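Local coordinates for ribose ABC transporter, substrate binding protein (Conexibacter woesei, PDB 4KQ9) that probably binds a sugar such as ribose in the periplasm and hands it to an ABC transporter for uptake, at residues P71-S75 with D96-E100; L105-D111 with P268-T274. The protein carries 1 engineered substitution. All coordinates share one frame; numbering follows the deposited sequence.

Contact 1. Residues P71-S75 with D96-E100; sequences PIDGS and DGLSE
L98 and P71 meet because the leucine's CG stands anti to its own carbonyl carbon (chi1 -57°); with CD1 continuing the extended chain, the second methyl, CD2, is turned toward the proline ring, 3.8 Å from P71 CB. CD2 also lies beside G74 O, with the backbone-placed CB nearer still. S99 has OG tucked between its backbone N and carbonyl carbon (chi1 74°), which sets it against S75 CB at 3.7 Å. The other edge of the proline ring faces backbone: P71 CD is 3.1 Å from D96 O, a carbonyl buried here with no polar partner in the model, and P71 CG packs against G97 O. One hydrogen bond joins the loops, S99 N to G74 O at 2.7 Å, with the donor 45° above the carbonyl plane. In an Asx turn across G74, D73 OD2 accepts from S75 N at 3.2 Å, the donor lying above the carboxylate plane; A76 N also donates to this oxygen. I81 and V78 of helix 78-86 pack against L98 and S99. D96 OD2 bonds a glycerol, probably from the crystallisation liquor. Such loops, following parallel strands 66-69 and 91-94, typically face the interlobe cleft in periplasmic binding proteins.

Contact 2. Residues L105-D111 with P268-T274; sequences LSFVGSD and PDRRIFT. With GOL (glycerol), chain B.
This is a parallel strand pairing at the border of the six-stranded sheet, where strand 271-273, outermost within the chain, lies along strand 106-109 with axes 4.8 Å apart. F107 N donates to R270 O, I272 N to F107 O and G109 N to I272 O, the last at 3.1 Å. At the start of strand 106-109, S106 OG donates to D269 O at 2.8 Å, in the carbonyl plane on a lone pair. R271 dominates one face. Its chain bends at chi2 (71°) and lays the guanidinium flat over the F107 ring, CZ 3.9 Å from the ring centroid, a cation-pi stack with planes 24° apart; F273 CE1 covers the opposite face. NH1 donates to both F107 O and G109 O, while NH2 bonds S110 O at 2.8 Å, near the guanidinium plane. A leucine in place of R271 would probably leave the S110 carbonyl without this donor and strip the F107 ring of its cation. On the other face V108 CG2 packs against I272 CB, and V108 CG1 meets T274 CG2 at 3.5 Å, with helix 247-264 covering I272 and T274. O3 of a second glycerol, probably also from the liquor, accepts from D111 N and donates to T274 O. D111 N-caps helix 112-126 through weak OD1 bonds to A113 N and E114 N. The pairing completes a parallel alpha/beta sheet of order 2-1-3-4-5-6, as in periplasmic binding protein lobes.

Both contacts lie in the lobe built on the six-stranded parallel sheet, their centres 14 Å apart. Along the chain they come in series: contact 1 closes at residue 100, and contact 2 opens a few residues later. The chain then builds the four-stranded lobe and comes back with helix 247-264, after which strand 271-273 completes this sheet. Strand 91-94 lies between strands 66-69 and 106-109, so contacts 1 and 2 follow one another across the sheet. They touch directly, the F107 ring packing on G97 N and the D96 carbonyl carbon. This late completion of the first lobe reflects the repeated crossings between lobes seen in this binding-protein family.

Contact 1. Residues P71-S75 with D96-E100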
# COMPACT_ATOMS: atom_id res chain seq x y z
N PRO A 71 -0.92 5.60 -10.44
CA PRO A 71 -1.35 4.98 -11.70
C PRO A 71 -2.26 3.77 -11.50
O PRO A 71 -1.93 2.85 -10.76
CB PRO A 71 -0.05 4.52 -12.34
CG PRO A 71 0.86 4.28 -11.20
CD PRO A 71 0.44 5.18 -10.08
N ILE A 72 -3.43 3.82 -12.14
CA ILE A 72 -4.34 2.67 -12.11
C ILE A 72 -3.72 1.39 -12.69
O ILE A 72 -3.97 0.32 -12.19
CB ILE A 72 -5.68 2.95 -12.82
CG1 ILE A 72 -6.60 1.72 -12.65
CG2 ILE A 72 -5.50 3.25 -14.30
CD1 ILE A 72 -8.05 2.06 -12.84
N ASP A 73 -2.91 1.50 -13.72
CA ASP A 73 -2.21 0.32 -14.25
C ASP A 73 -0.79 0.71 -14.58
O ASP A 73 -0.57 1.63 -15.37
CB ASP A 73 -2.88 -0.22 -15.53
CG ASP A 73 -2.02 -1.30 -16.22
OD1 ASP A 73 -1.88 -2.40 -15.67
OD2 ASP A 73 -1.45 -1.06 -17.30
N GLY A 74 0.16 -0.05 -14.07
CA GLY A 74 1.58 0.28 -14.23
C GLY A 74 2.23 0.19 -15.60
O GLY A 74 3.34 0.71 -15.81
N SER A 75 1.60 -0.46 -16.56
CA SER A 75 2.21 -0.57 -17.91
C SER A 75 1.46 0.21 -18.97
O SER A 75 2.08 0.78 -19.85
CB SER A 75 2.40 -2.04 -18.32
OG SER A 75 1.22 -2.80 -18.13
N ASP A 96 2.01 3.70 -6.03
CA ASP A 96 2.30 2.67 -6.99
C ASP A 96 3.14 3.22 -8.13
O ASP A 96 2.98 4.39 -8.55
CB ASP A 96 1.00 2.09 -7.57
CG ASP A 96 0.21 1.28 -6.55
OD1 ASP A 96 0.68 0.18 -6.12
OD2 ASP A 96 -0.88 1.78 -6.17
N GLY A 97 4.00 2.36 -8.65
CA GLY A 97 4.95 2.71 -9.69
C GLY A 97 4.54 2.20 -11.07
O GLY A 97 3.41 1.81 -11.28
N LEU A 98 5.43 2.34 -12.04
CA LEU A 98 5.17 1.89 -13.41
C LEU A 98 6.04 0.69 -13.66
O LEU A 98 6.92 0.34 -12.83
CB LEU A 98 5.48 2.97 -14.43
CG LEU A 98 4.74 4.30 -14.25
CD1 LEU A 98 5.12 5.37 -15.27
CD2 LEU A 98 3.24 4.10 -14.22
N SER A 99 5.78 0.05 -14.80
CA SER A 99 6.53 -1.14 -15.23
C SER A 99 7.93 -0.83 -15.74
O SER A 99 8.72 -1.73 -15.89
CB SER A 99 5.79 -1.87 -16.34
OG SER A 99 5.89 -1.15 -17.57
N GLU A 100 8.25 0.43 -16.02
CA GLU A 100 9.61 0.73 -16.36
C GLU A 100 9.87 2.18 -16.04
O GLU A 100 8.93 2.95 -15.86
CB GLU A 100 9.83 0.48 -17.87
CG GLU A 100 9.17 1.53 -18.77
CD GLU A 100 9.15 1.13 -20.26
OE1 GLU A 100 8.54 0.08 -20.60
OE2 GLU A 100 9.75 1.86 -21.09

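Contact 2. Residues L105-D111 with P268-T274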
# COMPACT_ATOMS: atom_id res chain seq x y z
N LEU A 105 10.69 12.25 -11.76
CA LEU A 105 11.43 12.87 -10.66
C LEU A 105 11.60 11.97 -9.45
O LEU A 105 12.70 11.91 -8.87
CB LEU A 105 10.69 14.16 -10.26
CG LEU A 105 11.38 15.13 -9.32
CD1 LEU A 105 12.48 15.86 -10.08
CD2 LEU A 105 10.36 16.10 -8.70
N SER A 106 10.52 11.29 -9.03
CA SER A 106 10.58 10.33 -7.96
C SER A 106 9.36 9.39 -7.96
O SER A 106 8.34 9.65 -8.62
CB SER A 106 10.68 11.07 -6.61
OG SER A 106 11.02 10.18 -5.58
N PHE A 107 9.49 8.32 -7.18
CA PHE A 107 8.44 7.37 -6.84
C PHE A 107 8.37 7.33 -5.32
O PHE A 107 9.28 6.93 -4.65
CB PHE A 107 8.75 6.02 -7.44
CG PHE A 107 7.83 4.92 -7.01
CD1 PHE A 107 6.54 5.17 -6.55
CD2 PHE A 107 8.26 3.62 -7.08
CE1 PHE A 107 5.73 4.13 -6.10
CE2 PHE A 107 7.45 2.58 -6.67
CZ PHE A 107 6.17 2.82 -6.19
N VAL A 108 7.30 7.91 -4.79
CA VAL A 108 7.02 8.04 -3.38
C VAL A 108 6.00 6.94 -3.06
O VAL A 108 4.90 6.90 -3.66
CB VAL A 108 6.43 9.43 -3.05
CG1 VAL A 108 5.91 9.53 -1.64
CG2 VAL A 108 7.47 10.50 -3.23
N GLY A 109 6.34 6.07 -2.11
CA GLY A 109 5.38 5.05 -1.71
C GLY A 109 6.04 3.93 -0.91
O GLY A 109 7.25 3.94 -0.64
N SER A 110 5.21 3.05 -0.37
CA SER A 110 5.71 2.05 0.58
C SER A 110 6.73 1.14 -0.09
O SER A 110 6.70 0.93 -1.27
CB SER A 110 4.57 1.13 1.12
OG SER A 110 3.56 1.87 1.68
N ASP A 111 7.59 0.58 0.75
CA ASP A 111 8.49 -0.49 0.40
C ASP A 111 7.78 -1.81 0.69
O ASP A 111 7.70 -2.25 1.85
CB ASP A 111 9.71 -0.38 1.30
CG ASP A 111 10.76 -1.48 1.04
OD1 ASP A 111 10.53 -2.38 0.22
OD2 ASP A 111 11.82 -1.39 1.70
N PRO A 268 15.23 15.55 -5.94
CA PRO A 268 15.09 14.61 -4.81
C PRO A 268 15.68 13.23 -5.17
O PRO A 268 15.95 12.98 -6.34
CB PRO A 268 13.57 14.52 -4.67
CG PRO A 268 13.08 14.80 -5.99
CD PRO A 268 14.02 15.63 -6.75
N ASP A 269 15.77 12.36 -4.18
CA ASP A 269 15.99 10.93 -4.34
C ASP A 269 14.86 10.43 -5.25
O ASP A 269 13.71 10.84 -5.11
CB ASP A 269 15.97 10.24 -2.98
CG ASP A 269 17.10 10.76 -2.04
OD1 ASP A 269 18.22 10.31 -2.22
OD2 ASP A 269 16.89 11.64 -1.18
N ARG A 270 15.22 9.53 -6.18
CA ARG A 270 14.27 9.02 -7.14
C ARG A 270 13.36 7.94 -6.58
O ARG A 270 12.33 7.71 -7.18
CB ARG A 270 14.96 8.55 -8.42
CG ARG A 270 15.75 9.66 -9.13
CD ARG A 270 16.10 9.22 -10.55
NE ARG A 270 14.89 9.21 -11.40
CZ ARG A 270 14.60 8.27 -12.30
NH1 ARG A 270 15.42 7.23 -12.46
NH2 ARG A 270 13.49 8.36 -13.03
N ARG A 271 13.71 7.33 -5.43
CA ARG A 271 12.84 6.44 -4.69
C ARG A 271 12.74 6.95 -3.27
O ARG A 271 13.74 7.11 -2.62
CB ARG A 271 13.33 4.97 -4.78
CG ARG A 271 12.41 3.95 -4.20
CD ARG A 271 11.16 3.77 -5.06
NE ARG A 271 10.27 2.76 -4.50
CZ ARG A 271 9.29 2.93 -3.60
NH1 ARG A 271 9.02 4.12 -3.09
NH2 ARG A 271 8.58 1.89 -3.17
N ILE A 272 11.53 7.23 -2.78
CA ILE A 272 11.40 7.71 -1.38
C ILE A 272 10.38 6.77 -0.73
O ILE A 272 9.22 6.78 -1.14
CB ILE A 272 10.90 9.16 -1.35
CG1 ILE A 272 11.94 10.11 -1.97
CG2 ILE A 272 10.43 9.55 0.04
CD1 ILE A 272 11.45 11.50 -2.35
N PHE A 273 10.86 5.89 0.18
CA PHE A 273 10.04 4.95 0.90
C PHE A 273 9.34 5.73 2.00
O PHE A 273 9.95 6.53 2.68
CB PHE A 273 10.90 3.88 1.54
CG PHE A 273 11.66 3.05 0.58
CD1 PHE A 273 11.02 2.34 -0.40
CD2 PHE A 273 13.03 2.96 0.66
CE1 PHE A 273 11.73 1.52 -1.30
CE2 PHE A 273 13.76 2.14 -0.23
CZ PHE A 273 13.11 1.40 -1.20
N THR A 274 8.01 5.55 2.10
CA THR A 274 7.17 6.20 3.05
C THR A 274 6.96 5.28 4.25
O THR A 274 7.06 4.11 4.09
CB THR A 274 5.83 6.60 2.36
OG1 THR A 274 5.30 5.51 1.60
CG2 THR A 274 6.09 7.74 1.37
C1 GOL B . 9.93 3.32 5.54
O1 GOL B . 11.21 3.79 5.96
C2 GOL B . 9.90 1.81 5.24
O2 GOL B . 10.83 1.48 4.20
C3 GOL B . 8.56 1.37 4.68
O3 GOL B . 8.22 1.97 3.42
O HOH W 1 14.96 13.19 -8.94
O HOH W 2 3.79 4.01 3.22